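PDB 3G8R: probable spore coat polysaccharide biosynthesis protein E from Chromobacterium violaceum ATCC 12472, which probably works as an N-acylneuraminate-9-phosphate synthase-like enzyme, here as its zinc-binding NeuB-type TIM barrel and SAF domain. Local coordinates for residues 132-143 against 160-171. Numbering follows the deposited sequence.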
# COMPACT_ATOMS: atom_id res chain seq x y z
N ALA A 132 -8.71 10.30 29.89
CA ALA A 132 -7.47 11.08 30.00
C ALA A 132 -6.90 11.00 31.40
O ALA A 132 -5.71 10.92 31.56
CB ALA A 132 -7.73 12.52 29.64
N ARG A 133 -7.75 11.01 32.41
CA ARG A 133 -7.24 10.91 33.76
C ARG A 133 -6.85 9.47 34.11
O ARG A 133 -6.67 9.14 35.26
CB ARG A 133 -8.19 11.58 34.77
CG ARG A 133 -9.40 10.81 35.23
CD ARG A 133 -10.05 11.51 36.46
NE ARG A 133 -10.89 12.65 36.07
CZ ARG A 133 -12.23 12.64 36.08
NH1 ARG A 133 -12.90 11.55 36.49
NH2 ARG A 133 -12.90 13.72 35.69
N SER A 134 -6.70 8.63 33.09
CA SER A 134 -6.27 7.25 33.30
C SER A 134 -4.81 7.21 32.93
O SER A 134 -4.27 8.23 32.52
CB SER A 134 -7.08 6.32 32.40
OG SER A 134 -7.11 5.01 32.92
N ASP A 135 -4.14 6.07 33.06
CA ASP A 135 -2.71 6.03 32.70
C ASP A 135 -2.29 4.86 31.77
O ASP A 135 -1.15 4.37 31.76
CB ASP A 135 -1.81 6.19 33.96
CG ASP A 135 -1.69 7.68 34.44
OD1 ASP A 135 -1.43 8.59 33.60
OD2 ASP A 135 -1.82 7.95 35.66
N LYS A 136 -3.25 4.46 30.95
CA LYS A 136 -3.04 3.40 29.98
C LYS A 136 -3.03 3.96 28.55
O LYS A 136 -3.62 5.01 28.27
CB LYS A 136 -4.16 2.37 30.11
CG LYS A 136 -4.24 1.85 31.51
CD LYS A 136 -5.66 1.85 32.03
CE LYS A 136 -6.15 0.43 32.21
NZ LYS A 136 -5.20 -0.36 33.04
N PRO A 137 -2.35 3.25 27.65
CA PRO A 137 -2.33 3.55 26.23
C PRO A 137 -3.74 3.64 25.63
O PRO A 137 -4.68 3.05 26.16
CB PRO A 137 -1.60 2.34 25.65
CG PRO A 137 -0.73 1.89 26.75
CD PRO A 137 -1.52 2.07 27.98
N VAL A 138 -3.88 4.39 24.54
CA VAL A 138 -5.21 4.59 23.95
C VAL A 138 -5.21 4.32 22.45
O VAL A 138 -4.27 4.67 21.71
CB VAL A 138 -5.78 6.00 24.25
CG1 VAL A 138 -7.10 6.24 23.51
CG2 VAL A 138 -6.02 6.17 25.73
N VAL A 139 -6.28 3.68 22.03
CA VAL A 139 -6.49 3.31 20.65
C VAL A 139 -7.86 3.88 20.27
O VAL A 139 -8.89 3.50 20.85
CB VAL A 139 -6.52 1.81 20.55
CG1 VAL A 139 -6.70 1.40 19.14
CG2 VAL A 139 -5.24 1.22 21.11
N ALA A 140 -7.87 4.79 19.31
CA ALA A 140 -9.06 5.55 19.04
C ALA A 140 -9.54 5.32 17.62
O ALA A 140 -8.76 5.34 16.68
CB ALA A 140 -8.79 7.01 19.28
N SER A 141 -10.81 5.06 17.44
CA SER A 141 -11.25 4.85 16.07
C SER A 141 -11.94 6.09 15.62
O SER A 141 -12.56 6.77 16.43
CB SER A 141 -12.17 3.65 15.95
OG SER A 141 -11.39 2.51 15.84
N THR A 142 -11.89 6.34 14.33
CA THR A 142 -12.22 7.66 13.80
C THR A 142 -13.30 7.66 12.66
O THR A 142 -13.50 8.67 12.00
CB THR A 142 -10.90 8.32 13.35
OG1 THR A 142 -11.17 9.27 12.33
CG2 THR A 142 -9.99 7.29 12.72
N ALA A 143 -14.02 6.56 12.44
CA ALA A 143 -15.08 6.56 11.43
C ALA A 143 -15.96 7.83 11.42
O ALA A 143 -16.56 8.20 12.41
CB ALA A 143 -15.94 5.35 11.56
N ARG A 160 0.03 16.16 27.39
CA ARG A 160 -0.34 15.27 28.50
C ARG A 160 0.03 13.79 28.18
O ARG A 160 -0.48 12.84 28.79
CB ARG A 160 -1.80 15.47 28.93
CG ARG A 160 -2.77 14.40 28.53
CD ARG A 160 -4.19 14.91 28.55
NE ARG A 160 -4.42 16.01 29.49
CZ ARG A 160 -4.63 17.29 29.15
NH1 ARG A 160 -4.64 17.67 27.86
NH2 ARG A 160 -4.82 18.20 30.11
N GLY A 161 0.92 13.65 27.21
CA GLY A 161 1.89 12.55 27.16
C GLY A 161 1.39 11.14 26.95
O GLY A 161 2.10 10.18 27.28
N LYS A 162 0.20 11.01 26.38
CA LYS A 162 -0.38 9.71 26.13
C LYS A 162 0.25 8.92 24.98
O LYS A 162 0.70 9.47 23.99
CB LYS A 162 -1.87 9.88 25.92
CG LYS A 162 -2.64 9.53 27.14
CD LYS A 162 -3.21 10.76 27.80
CE LYS A 162 -3.18 10.65 29.35
NZ LYS A 162 -3.75 9.37 29.85
N ASP A 163 0.28 7.60 25.13
CA ASP A 163 0.60 6.71 24.02
C ASP A 163 -0.66 6.51 23.17
O ASP A 163 -1.58 5.76 23.54
CB ASP A 163 1.09 5.36 24.54
CG ASP A 163 1.22 4.30 23.43
OD1 ASP A 163 0.73 4.45 22.27
OD2 ASP A 163 1.80 3.25 23.76
N LEU A 164 -0.71 7.17 22.02
CA LEU A 164 -1.94 7.12 21.21
C LEU A 164 -1.81 6.31 19.94
O LEU A 164 -0.72 6.19 19.38
CB LEU A 164 -2.45 8.52 20.92
CG LEU A 164 -3.82 8.78 20.31
CD1 LEU A 164 -4.98 7.88 20.86
CD2 LEU A 164 -4.11 10.26 20.53
N THR A 165 -2.92 5.72 19.52
CA THR A 165 -2.99 4.99 18.27
C THR A 165 -4.29 5.40 17.67
O THR A 165 -5.30 5.40 18.35
CB THR A 165 -2.98 3.50 18.55
OG1 THR A 165 -1.70 3.18 19.13
CG2 THR A 165 -3.17 2.67 17.31
N ILE A 166 -4.27 5.74 16.39
CA ILE A 166 -5.46 6.20 15.72
C ILE A 166 -5.87 5.27 14.56
O ILE A 166 -5.01 4.89 13.75
CB ILE A 166 -5.21 7.60 15.27
CG1 ILE A 166 -5.60 8.51 16.42
CG2 ILE A 166 -5.97 7.95 13.98
CD1 ILE A 166 -6.00 9.88 15.98
N MSE A 167 -7.14 4.86 14.47
CA MSE A 167 -7.44 3.78 13.51
C MSE A 167 -8.40 4.18 12.43
O MSE A 167 -9.38 4.79 12.67
CB MSE A 167 -7.98 2.51 14.17
CG MSE A 167 -7.32 2.06 15.45
SE MSE A 167 -6.16 0.71 15.35
CE MSE A 167 -7.23 -0.69 14.93
N HIS A 168 -8.13 3.82 11.21
CA HIS A 168 -9.12 4.05 10.18
C HIS A 168 -10.22 3.02 10.43
O HIS A 168 -9.95 1.89 10.82
CB HIS A 168 -8.51 3.96 8.78
CG HIS A 168 -9.53 3.82 7.70
ND1 HIS A 168 -10.45 4.81 7.42
CD2 HIS A 168 -9.79 2.81 6.83
CE1 HIS A 168 -11.23 4.42 6.43
NE2 HIS A 168 -10.84 3.22 6.04
N CYS A 169 -11.46 3.45 10.29
CA CYS A 169 -12.52 2.50 10.12
C CYS A 169 -13.74 3.14 9.51
O CYS A 169 -13.87 4.36 9.47
CB CYS A 169 -12.85 1.74 11.40
SG CYS A 169 -13.69 2.61 12.68
N VAL A 170 -14.61 2.29 9.00
CA VAL A 170 -15.84 2.74 8.41
C VAL A 170 -17.00 2.10 9.17
O VAL A 170 -17.01 0.89 9.47
CB VAL A 170 -15.89 2.38 6.94
CG1 VAL A 170 -17.10 3.01 6.29
CG2 VAL A 170 -14.61 2.83 6.24
N ALA A 171 -17.98 2.95 9.49
CA ALA A 171 -19.15 2.53 10.23
C ALA A 171 -20.23 2.00 9.28
O ALA A 171 -21.36 2.47 9.27
CB ALA A 171 -19.67 3.68 11.07
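Bends at chi2 (108°), chi3 and chi4 (-50°) carry the side chain of K162 across to A132 and S134, while V138, with CG1 anti to its backbone N (chi1 174°), sets that methyl 3.8 Å from CD1 of L164. These residues belong to a right-handed beta-alpha-beta crossover of the TIM barrel, in which strands 138-141 and 164-168 are parallel neighbours joined through helix 147-158. K162 NZ donates to A132 O at 3.0 Å and to S134 O at 2.9 Å, reaching the second carbonyl from above its plane. The ammonium group thereby ties the start of strand 164-168 to the turn that follows helix 125-132; A132 O lies at the C-terminal end of that helix, where the helix dipole would probably favour the positive charge. D163 OD2 lies 4.0 Å from P137 CB, while its OD1 forms a salt bridge with R196 on strand 196-201.

Backbone bonds then zip the strands together: V138 N to D163 O, A140 N to T165 O and M167 N to A140 O form the ladder, whereas T165 N to V138 O is weak. On the face turned to the helices, L164 and I166 pack on M157 and V154 of helix 147-158. On the barrel-interior face, V139 and T165 lie side by side, and V139 CG1 packs at 3.8 Å on CG of the selenomethionine M167. S141 OG, beside M167 CB, is hydrogen-bonded to K116.

Beyond the C-terminal ends of the strands the two segments come near the zinc site and the second subunit, where E271 of that subunit accepts a hydrogen bond from A171 N. The side chain of C169 is about 7 Å from the zinc ion bound by H202 and H225, and its SG rests 3.8 Å from S141 CB and 3.7 Å from A143 CB.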